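Local coordinates for putative cell adhesion protein (Bacteroides fragilis, PDB 4H40) that is probably a fimbrillin-like pilus subunit that helps the bacterium adhere to surfaces or other cells, at residues F117-A125 / E138-R146; G193-A201 / I240-L251. All coordinates share one frame; numbering follows the deposited sequence.

Contact 1. Residues F117-A125 / E138-R146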
loop_
_atom_site.group_PDB
_atom_site.type_symbol
_atom_site.label_atom_id
_atom_site.label_comp_id
_atom_site.label_asym_id
_atom_site.label_seq_id
_atom_site.Cartn_x
_atom_site.Cartn_y
_atom_site.Cartn_z
ATOM N N PHE B 117 -29.318 -29.938 5.608
ATOM C CA PHE B 117 -28.207 -30.332 4.758
ATOM C C PHE B 117 -27.255 -29.170 4.525
ATOM O O PHE B 117 -27.662 -28.008 4.432
ATOM C CB PHE B 117 -28.664 -30.994 3.425
ATOM C CG PHE B 117 -29.463 -30.131 2.477
ATOM C CD1 PHE B 117 -30.841 -30.028 2.599
ATOM C CD2 PHE B 117 -28.836 -29.433 1.446
ATOM C CE1 PHE B 117 -31.579 -29.198 1.738
ATOM C CE2 PHE B 117 -29.576 -28.610 0.576
ATOM C CZ PHE B 117 -30.945 -28.504 0.725
ATOM N N ARG B 118 -25.965 -29.507 4.484
ATOM C CA ARG B 118 -24.864 -28.585 4.229
ATOM C C ARG B 118 -24.080 -29.085 3.029
ATOM O O ARG B 118 -24.148 -30.275 2.690
ATOM C CB ARG B 118 -23.951 -28.425 5.458
ATOM C CG ARG B 118 -24.674 -27.947 6.696
ATOM C CD ARG B 118 -23.738 -27.262 7.652
ATOM N NE ARG B 118 -24.424 -26.128 8.258
ATOM C CZ ARG B 118 -23.947 -24.893 8.315
ATOM N NH1 ARG B 118 -22.735 -24.618 7.860
ATOM N NH2 ARG B 118 -24.665 -23.928 8.851
ATOM N N ILE B 119 -23.371 -28.166 2.360
ATOM C CA ILE B 119 -22.569 -28.461 1.171
ATOM C C ILE B 119 -21.159 -27.998 1.399
ATOM O O ILE B 119 -20.936 -26.971 2.042
ATOM C CB ILE B 119 -23.134 -27.814 -0.148
ATOM C CG1 ILE B 119 -24.679 -27.700 -0.218
ATOM C CG2 ILE B 119 -22.501 -28.409 -1.422
ATOM C CD1 ILE B 119 -25.416 -28.965 -0.307
ATOM N N LEU B 120 -20.219 -28.741 0.815
ATOM C CA LEU B 120 -18.781 -28.477 0.777
ATOM C C LEU B 120 -18.293 -28.724 -0.631
ATOM O O LEU B 120 -18.760 -29.668 -1.282
ATOM C CB LEU B 120 -18.013 -29.380 1.754
ATOM C CG LEU B 120 -18.330 -29.251 3.219
ATOM C CD1 LEU B 120 -18.081 -30.538 3.906
ATOM C CD2 LEU B 120 -17.522 -28.153 3.879
ATOM N N SER B 121 -17.350 -27.908 -1.099
ATOM C CA SER B 121 -16.733 -28.096 -2.410
ATOM C C SER B 121 -15.298 -27.591 -2.341
ATOM O O SER B 121 -15.098 -26.415 -2.006
ATOM C CB SER B 121 -17.521 -27.417 -3.524
ATOM O OG SER B 121 -16.922 -27.699 -4.777
ATOM N N PRO B 122 -14.273 -28.458 -2.536
ATOM C CA PRO B 122 -14.318 -29.891 -2.919
ATOM C C PRO B 122 -15.012 -30.800 -1.898
ATOM O O PRO B 122 -15.163 -30.422 -0.732
ATOM C CB PRO B 122 -12.831 -30.267 -3.038
ATOM C CG PRO B 122 -12.134 -28.975 -3.316
ATOM C CD PRO B 122 -12.876 -27.982 -2.470
ATOM N N ALA B 123 -15.411 -32.017 -2.344
ATOM C CA ALA B 123 -16.099 -33.011 -1.511
ATOM C C ALA B 123 -15.140 -33.640 -0.490
ATOM O O ALA B 123 -14.989 -34.870 -0.439
ATOM C CB ALA B 123 -16.741 -34.083 -2.388
ATOM N N LYS B 124 -14.491 -32.777 0.324
ATOM C CA LYS B 124 -13.535 -33.178 1.357
ATOM C C LYS B 124 -14.227 -34.000 2.446
ATOM O O LYS B 124 -15.418 -33.815 2.696
ATOM C CB LYS B 124 -12.825 -31.952 1.977
ATOM C CG LYS B 124 -11.848 -31.265 1.037
ATOM C CD LYS B 124 -10.970 -30.265 1.793
ATOM C CE LYS B 124 -9.513 -30.554 1.547
ATOM N NZ LYS B 124 -8.658 -29.954 2.599
ATOM N N ALA B 125 -13.482 -34.920 3.080
ATOM C CA ALA B 125 -14.005 -35.774 4.144
ATOM C C ALA B 125 -14.177 -34.995 5.455
ATOM O O ALA B 125 -13.375 -34.109 5.774
ATOM C CB ALA B 125 -13.085 -36.956 4.356
ATOM N N GLU B 138 -5.491 -23.461 -0.436
ATOM C CA GLU B 138 -6.678 -24.164 -0.895
ATOM C C GLU B 138 -7.944 -23.333 -0.764
ATOM O O GLU B 138 -8.042 -22.467 0.102
ATOM C CB GLU B 138 -6.851 -25.505 -0.186
ATOM C CG GLU B 138 -7.125 -25.418 1.296
ATOM C CD GLU B 138 -7.206 -26.793 1.915
ATOM O OE1 GLU B 138 -8.149 -27.529 1.550
ATOM O OE2 GLU B 138 -6.286 -27.165 2.683
ATOM N N TYR B 139 -8.906 -23.600 -1.656
ATOM C CA TYR B 139 -10.216 -22.958 -1.640
ATOM C C TYR B 139 -11.233 -23.939 -1.155
ATOM O O TYR B 139 -11.088 -25.127 -1.417
ATOM C CB TYR B 139 -10.621 -22.425 -3.026
ATOM C CG TYR B 139 -9.654 -21.433 -3.605
ATOM C CD1 TYR B 139 -9.491 -20.173 -3.036
ATOM C CD2 TYR B 139 -8.891 -21.747 -4.725
ATOM C CE1 TYR B 139 -8.590 -19.254 -3.568
ATOM C CE2 TYR B 139 -8.014 -20.814 -5.290
ATOM C CZ TYR B 139 -7.851 -19.581 -4.691
ATOM O OH TYR B 139 -6.952 -18.696 -5.210
ATOM N N LEU B 140 -12.244 -23.447 -0.416
ATOM C CA LEU B 140 -13.356 -24.256 0.050
ATOM C C LEU B 140 -14.624 -23.458 -0.010
ATOM O O LEU B 140 -14.792 -22.457 0.688
ATOM C CB LEU B 140 -13.175 -24.870 1.450
ATOM C CG LEU B 140 -14.389 -25.683 1.926
ATOM C CD1 LEU B 140 -14.318 -27.145 1.499
ATOM C CD2 LEU B 140 -14.605 -25.521 3.406
ATOM N N LEU B 141 -15.513 -23.912 -0.884
ATOM C CA LEU B 141 -16.845 -23.370 -1.035
ATOM C C LEU B 141 -17.732 -24.181 -0.145
ATOM O O LEU B 141 -17.560 -25.396 -0.064
ATOM C CB LEU B 141 -17.319 -23.442 -2.487
ATOM C CG LEU B 141 -16.625 -22.579 -3.530
ATOM C CD1 LEU B 141 -17.201 -22.865 -4.878
ATOM C CD2 LEU B 141 -16.826 -21.107 -3.255
ATOM N N ALA B 142 -18.634 -23.536 0.567
ATOM C CA ALA B 142 -19.508 -24.242 1.494
ATOM C C ALA B 142 -20.732 -23.411 1.851
ATOM O O ALA B 142 -20.876 -22.258 1.425
ATOM C CB ALA B 142 -18.732 -24.571 2.773
ATOM N N THR B 143 -21.603 -24.017 2.646
ATOM C CA THR B 143 -22.785 -23.435 3.265
ATOM C C THR B 143 -22.284 -22.371 4.253
ATOM O O THR B 143 -21.335 -22.625 5.001
ATOM C CB THR B 143 -23.565 -24.570 3.968
ATOM O OG1 THR B 143 -23.964 -25.550 3.005
ATOM C CG2 THR B 143 -24.766 -24.071 4.727
ATOM N N ASP B 144 -22.879 -21.184 4.239
ATOM C CA ASP B 144 -22.473 -20.118 5.145
ATOM C C ASP B 144 -23.679 -19.552 5.839
ATOM O O ASP B 144 -24.572 -19.016 5.178
ATOM C CB ASP B 144 -21.719 -19.021 4.398
ATOM C CG ASP B 144 -20.627 -18.369 5.205
ATOM O OD1 ASP B 144 -20.937 -17.804 6.268
ATOM O OD2 ASP B 144 -19.466 -18.401 4.759
ATOM N N ASP B 145 -23.711 -19.656 7.176
ATOM C CA ASP B 145 -24.840 -19.166 7.957
ATOM C C ASP B 145 -24.767 -17.648 8.179
ATOM O O ASP B 145 -25.719 -17.059 8.701
ATOM C CB ASP B 145 -24.925 -19.921 9.284
ATOM C CG ASP B 145 -25.572 -21.304 9.207
ATOM O OD1 ASP B 145 -26.103 -21.662 8.126
ATOM O OD2 ASP B 145 -25.564 -22.024 10.244
ATOM N N ARG B 146 -23.677 -17.007 7.727
ATOM C CA ARG B 146 -23.503 -15.562 7.868
ATOM C C ARG B 146 -24.447 -14.801 6.937
ATOM O O ARG B 146 -24.790 -13.663 7.243
ATOM C CB ARG B 146 -22.040 -15.141 7.619
ATOM C CG ARG B 146 -21.116 -15.467 8.787
ATOM C CD ARG B 146 -19.639 -15.276 8.450
ATOM N NE ARG B 146 -19.109 -16.363 7.617
ATOM C CZ ARG B 146 -17.818 -16.633 7.442
ATOM N NH1 ARG B 146 -16.890 -15.912 8.060
ATOM N NH2 ARG B 146 -17.447 -17.630 6.656
HETATM O O HOH W 1 -26.934 -25.675 2.397
#

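Contact 2. Residues G193-A201 / I240-L251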
loop_
_atom_site.group_PDB
_atom_site.type_symbol
_atom_site.label_atom_id
_atom_site.label_comp_id
_atom_site.label_asym_id
_atom_site.label_seq_id
_atom_site.Cartn_x
_atom_site.Cartn_y
_atom_site.Cartn_z
ATOM N N GLY B 193 12.405 -3.474 -20.692
ATOM C CA GLY B 193 13.579 -4.322 -20.838
ATOM C C GLY B 193 13.382 -5.781 -20.495
ATOM O O GLY B 193 14.346 -6.546 -20.529
ATOM N N VAL B 194 12.149 -6.183 -20.143
ATOM C CA VAL B 194 11.848 -7.574 -19.778
ATOM C C VAL B 194 11.301 -8.272 -21.002
ATOM O O VAL B 194 10.258 -7.890 -21.536
ATOM C CB VAL B 194 10.910 -7.689 -18.550
ATOM C CG1 VAL B 194 10.619 -9.150 -18.223
ATOM C CG2 VAL B 194 11.523 -6.982 -17.340
ATOM N N HIS B 195 12.053 -9.250 -21.484
ATOM C CA HIS B 195 11.739 -10.017 -22.675
ATOM C C HIS B 195 11.110 -11.332 -22.292
ATOM O O HIS B 195 10.179 -11.780 -22.946
ATOM C CB HIS B 195 13.012 -10.242 -23.496
ATOM C CG HIS B 195 13.689 -8.974 -23.895
ATOM N ND1 HIS B 195 13.038 -8.017 -24.649
ATOM C CD2 HIS B 195 14.935 -8.533 -23.614
ATOM C CE1 HIS B 195 13.909 -7.032 -24.807
ATOM N NE2 HIS B 195 15.060 -7.297 -24.198
ATOM N N THR B 196 11.636 -11.972 -21.250
ATOM C CA THR B 196 11.135 -13.250 -20.752
ATOM C C THR B 196 10.947 -13.141 -19.252
ATOM O O THR B 196 11.809 -12.616 -18.547
ATOM C CB THR B 196 12.049 -14.441 -21.119
ATOM O OG1 THR B 196 13.276 -14.326 -20.404
ATOM C CG2 THR B 196 12.301 -14.566 -22.603
ATOM N N LEU B 197 9.818 -13.661 -18.776
ATOM C CA LEU B 197 9.417 -13.639 -17.390
ATOM C C LEU B 197 8.721 -14.956 -17.097
ATOM O O LEU B 197 7.643 -15.224 -17.622
ATOM C CB LEU B 197 8.505 -12.413 -17.171
ATOM C CG LEU B 197 7.659 -12.290 -15.907
ATOM C CD1 LEU B 197 8.520 -12.046 -14.683
ATOM C CD2 LEU B 197 6.603 -11.201 -16.080
ATOM N N GLU B 198 9.358 -15.785 -16.274
ATOM C CA GLU B 198 8.861 -17.098 -15.872
ATOM C C GLU B 198 8.910 -17.228 -14.363
ATOM O O GLU B 198 9.567 -16.425 -13.703
ATOM C CB GLU B 198 9.719 -18.218 -16.498
ATOM C CG GLU B 198 9.689 -18.326 -18.014
ATOM C CD GLU B 198 10.874 -19.107 -18.554
ATOM O OE1 GLU B 198 11.976 -18.519 -18.667
ATOM O OE2 GLU B 198 10.715 -20.325 -18.801
HETATM N N MSE B 199 8.241 -18.259 -13.824
HETATM C CA MSE B 199 8.254 -18.622 -12.402
HETATM C C MSE B 199 9.425 -19.534 -12.132
HETATM O O MSE B 199 9.629 -20.485 -12.885
HETATM C CB MSE B 199 6.963 -19.398 -12.012
HETATM C CG MSE B 199 5.687 -18.572 -12.046
HETATM SE SE MSE B 199 5.289 -17.633 -10.373
HETATM C CE MSE B 199 4.603 -19.087 -9.384
ATOM N N LEU B 200 10.153 -19.326 -11.038
ATOM C CA LEU B 200 11.165 -20.297 -10.668
ATOM C C LEU B 200 10.443 -21.460 -9.938
ATOM O O LEU B 200 9.281 -21.294 -9.529
ATOM C CB LEU B 200 12.241 -19.654 -9.787
ATOM C CG LEU B 200 13.189 -18.676 -10.448
ATOM C CD1 LEU B 200 14.052 -18.012 -9.423
ATOM C CD2 LEU B 200 14.018 -19.344 -11.533
ATOM N N ALA B 201 11.104 -22.630 -9.762
ATOM C CA ALA B 201 10.474 -23.741 -9.035
ATOM C C ALA B 201 10.037 -23.303 -7.617
ATOM O O ALA B 201 9.042 -23.810 -7.094
ATOM C CB ALA B 201 11.426 -24.903 -8.950
ATOM N N ILE B 240 3.085 -20.707 -4.013
ATOM C CA ILE B 240 2.378 -20.746 -5.302
ATOM C C ILE B 240 3.446 -21.144 -6.293
ATOM O O ILE B 240 4.449 -20.449 -6.395
ATOM C CB ILE B 240 1.657 -19.428 -5.706
ATOM C CG1 ILE B 240 0.861 -18.777 -4.529
ATOM C CG2 ILE B 240 0.770 -19.681 -6.919
ATOM C CD1 ILE B 240 0.360 -17.320 -4.829
ATOM N N THR B 241 3.301 -22.297 -6.939
ATOM C CA THR B 241 4.294 -22.793 -7.885
ATOM C C THR B 241 3.788 -22.634 -9.318
ATOM O O THR B 241 4.589 -22.621 -10.256
ATOM C CB THR B 241 4.661 -24.265 -7.571
ATOM O OG1 THR B 241 3.480 -25.003 -7.249
ATOM C CG2 THR B 241 5.642 -24.383 -6.422
ATOM N N GLN B 242 2.470 -22.488 -9.483
ATOM C CA GLN B 242 1.854 -22.417 -10.804
ATOM C C GLN B 242 1.270 -21.041 -11.108
ATOM O O GLN B 242 0.641 -20.413 -10.256
ATOM C CB GLN B 242 0.770 -23.497 -10.939
ATOM C CG GLN B 242 1.341 -24.891 -11.170
ATOM C CD GLN B 242 0.683 -25.915 -10.276
ATOM O OE1 GLN B 242 -0.539 -26.170 -10.343
ATOM N NE2 GLN B 242 1.493 -26.542 -9.419
ATOM N N ALA B 243 1.466 -20.595 -12.347
ATOM C CA ALA B 243 0.974 -19.323 -12.852
ATOM C C ALA B 243 0.453 -19.502 -14.254
ATOM O O ALA B 243 0.825 -20.456 -14.910
ATOM C CB ALA B 243 2.084 -18.279 -12.823
ATOM N N THR B 244 -0.422 -18.626 -14.704
ATOM C CA THR B 244 -0.979 -18.654 -16.060
ATOM C C THR B 244 -0.434 -17.461 -16.836
ATOM O O THR B 244 -0.118 -16.443 -16.240
ATOM C CB THR B 244 -2.541 -18.642 -16.046
ATOM O OG1 THR B 244 -2.991 -17.475 -15.370
ATOM C CG2 THR B 244 -3.144 -19.856 -15.383
ATOM N N ARG B 245 -0.372 -17.551 -18.143
ATOM C CA ARG B 245 0.134 -16.449 -18.912
ATOM C C ARG B 245 -0.947 -15.716 -19.635
ATOM O O ARG B 245 -1.775 -16.339 -20.295
ATOM C CB ARG B 245 1.196 -16.906 -19.924
ATOM C CG ARG B 245 2.115 -15.735 -20.212
ATOM C CD ARG B 245 3.298 -16.089 -21.023
ATOM N NE ARG B 245 4.300 -16.816 -20.266
ATOM C CZ ARG B 245 5.209 -16.251 -19.492
ATOM N NH1 ARG B 245 5.194 -14.940 -19.291
ATOM N NH2 ARG B 245 6.110 -16.994 -18.872
ATOM N N ASN B 246 -0.895 -14.383 -19.573
ATOM C CA ASN B 246 -1.779 -13.484 -20.297
ATOM C C ASN B 246 -1.125 -13.149 -21.598
ATOM O O ASN B 246 0.075 -13.368 -21.732
ATOM C CB ASN B 246 -2.064 -12.239 -19.482
ATOM C CG ASN B 246 -2.875 -12.482 -18.241
ATOM O OD1 ASN B 246 -3.534 -13.527 -18.090
ATOM N ND2 ASN B 246 -2.865 -11.505 -17.337
ATOM N N ALA B 247 -1.898 -12.636 -22.576
ATOM C CA ALA B 247 -1.415 -12.310 -23.928
ATOM C C ALA B 247 -0.300 -11.244 -23.936
ATOM O O ALA B 247 0.555 -11.245 -24.838
ATOM C CB ALA B 247 -2.578 -11.841 -24.773
ATOM N N ASP B 248 -0.312 -10.348 -22.922
ATOM C CA ASP B 248 0.676 -9.274 -22.723
ATOM C C ASP B 248 1.992 -9.785 -22.038
ATOM O O ASP B 248 2.865 -8.977 -21.708
ATOM C CB ASP B 248 0.048 -8.108 -21.928
ATOM C CG ASP B 248 -0.421 -8.447 -20.529
ATOM O OD1 ASP B 248 -0.287 -9.617 -20.130
ATOM O OD2 ASP B 248 -0.892 -7.518 -19.810
ATOM N N ASN B 249 2.128 -11.117 -21.873
ATOM C CA ASN B 249 3.271 -11.850 -21.329
ATOM C C ASN B 249 3.313 -11.764 -19.802
ATOM O O ASN B 249 4.264 -12.257 -19.194
ATOM C CB ASN B 249 4.607 -11.401 -21.955
ATOM C CG ASN B 249 5.660 -12.471 -22.051
ATOM O OD1 ASN B 249 5.377 -13.671 -22.129
ATOM N ND2 ASN B 249 6.909 -12.048 -22.100
ATOM N N SER B 250 2.251 -11.218 -19.174
ATOM C CA SER B 250 2.193 -11.176 -17.721
ATOM C C SER B 250 1.818 -12.559 -17.158
ATOM O O SER B 250 1.284 -13.394 -17.876
ATOM C CB SER B 250 1.257 -10.084 -17.217
ATOM O OG SER B 250 -0.038 -10.164 -17.772
ATOM N N LEU B 251 2.189 -12.813 -15.886
ATOM C CA LEU B 251 1.895 -14.037 -15.156
ATOM C C LEU B 251 0.819 -13.782 -14.109
ATOM O O LEU B 251 0.844 -12.734 -13.471
ATOM C CB LEU B 251 3.148 -14.520 -14.447
ATOM C CG LEU B 251 4.362 -14.877 -15.273
ATOM C CD1 LEU B 251 5.565 -14.915 -14.377
ATOM C CD2 LEU B 251 4.179 -16.227 -15.987
HETATM O O HOH W 2 7.855 -9.185 -22.556
HETATM O O HOH W 3 8.096 -13.927 -24.102
HETATM O O HOH W 4 7.323 -22.950 -10.385
#

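Contact 1. Residues F117-A125 / E138-R146
Ser121 and Leu141 face each other as an antiparallel hydrogen-bonded pair: Ser121 N gives to Leu141 O at 2.7 Å, and Leu141 N returns a bond to Ser121 O at 2.8 Å. One step along, Leu120 and Ala142 form the non-hydrogen-bonded pair, their CA atoms 4.4 Å apart. On their face of the sheet, Leu120 CD2 lies against Ala142 CB and also meets CD2 of Leu140.

Thr143 continues the pairing with one backbone bond, its N to Ile119 O, and one side-chain bond, in which OG1 stands in for a backbone carbonyl and accepts from Ile119 N at 2.8 Å, an N-H···O angle of 160°. The first torsion makes this possible, holding OG1 beside its own backbone N (chi1 -61°) and sending CG2 the other way, over the centre of one face of the Arg118 guanidinium. A water joins OG1 to Phe117 O. Asp145 meets the same guanidinium at its edge in a salt bridge, although the exact place of Arg118 NH2 is doubtful.

At the far end Lys124 NZ bridges to Glu138 OE1 at 2.7 Å, on the syn lone pair. Both partners are held from outside as well: NZ also bonds Asn133 O, and Glu138 OE2 takes the N-H of Gly135.

This is a short antiparallel strand pair of a fimbrillin-like beta domain, its ladder carried one residue further by a threonine side chain. Strand 56-62 pairs antiparallel with strand 113-121 and receives Ser121 OG on Thr56 O; strand 141-142 is in turn paired antiparallel with strand 177-190, and Trp221 makes a cation-pi contact with Arg118.

Contact 2. Residues G193-A201 / I240-L251
Arg245 reaches across to the backbone of Leu197 and grips one carbonyl oxygen end-on, NH2 to Leu197 O at 2.7 Å and NH1 to the same atom at 3.0 Å. The oxygen lies close to the guanidinium plane. Arg245 starts out with CG opposite its backbone N (chi1 -154°), runs extended through chi2 and bends at chi3 (-75°), which turns the head toward Leu197. Leu251 CD2 lies over one guanidinium face, toward its rim, and the other methyl of Leu251, CD1, meets Leu197 CG at 3.7 Å; the two leucine side chains lie at a slant to each other.

Met199, a selenomethionine, folds instead of extending. Its CG meets Ala243 CB at 3.7 Å, and bends at chi2 and chi3 then curl the chain so that CE comes to the backbone of Ile240 and Thr241.

Water fills in at both ends: one molecule donates to Leu200 O and Thr241 O, another links Val194 O to Asn249 ND2.

Asn246 to Asn249 form a type I beta turn, and Asp248 OD1 accepts from Ser250 N in an Asx turn. This is a beta-hairpin loop, joining strands 244-245 and 251-257, laid by its side chains across the start of strand 197-207 in a fimbrillin-like beta domain.

How the contacts relate
Contact 1 and contact 2 follow one another along the chain, the first closing before the second opens, and both belong to the fimbrillin-like part of the protein. Their centres are about 32 Å apart, yet their nearest atoms come to about 7 Å without touching. The centre of contact 1 lies about 9 Å from the centre of the chain, that of contact 2 about 24 Å, so one is central and the other peripheral. Strand 177-190 connects them: it pairs antiparallel with 141-142 from contact 1 and with 251-257, which carries Leu251 of contact 2. Contact 1 rests on strand pairing, whereas contact 2 joins its segments through side chains and water.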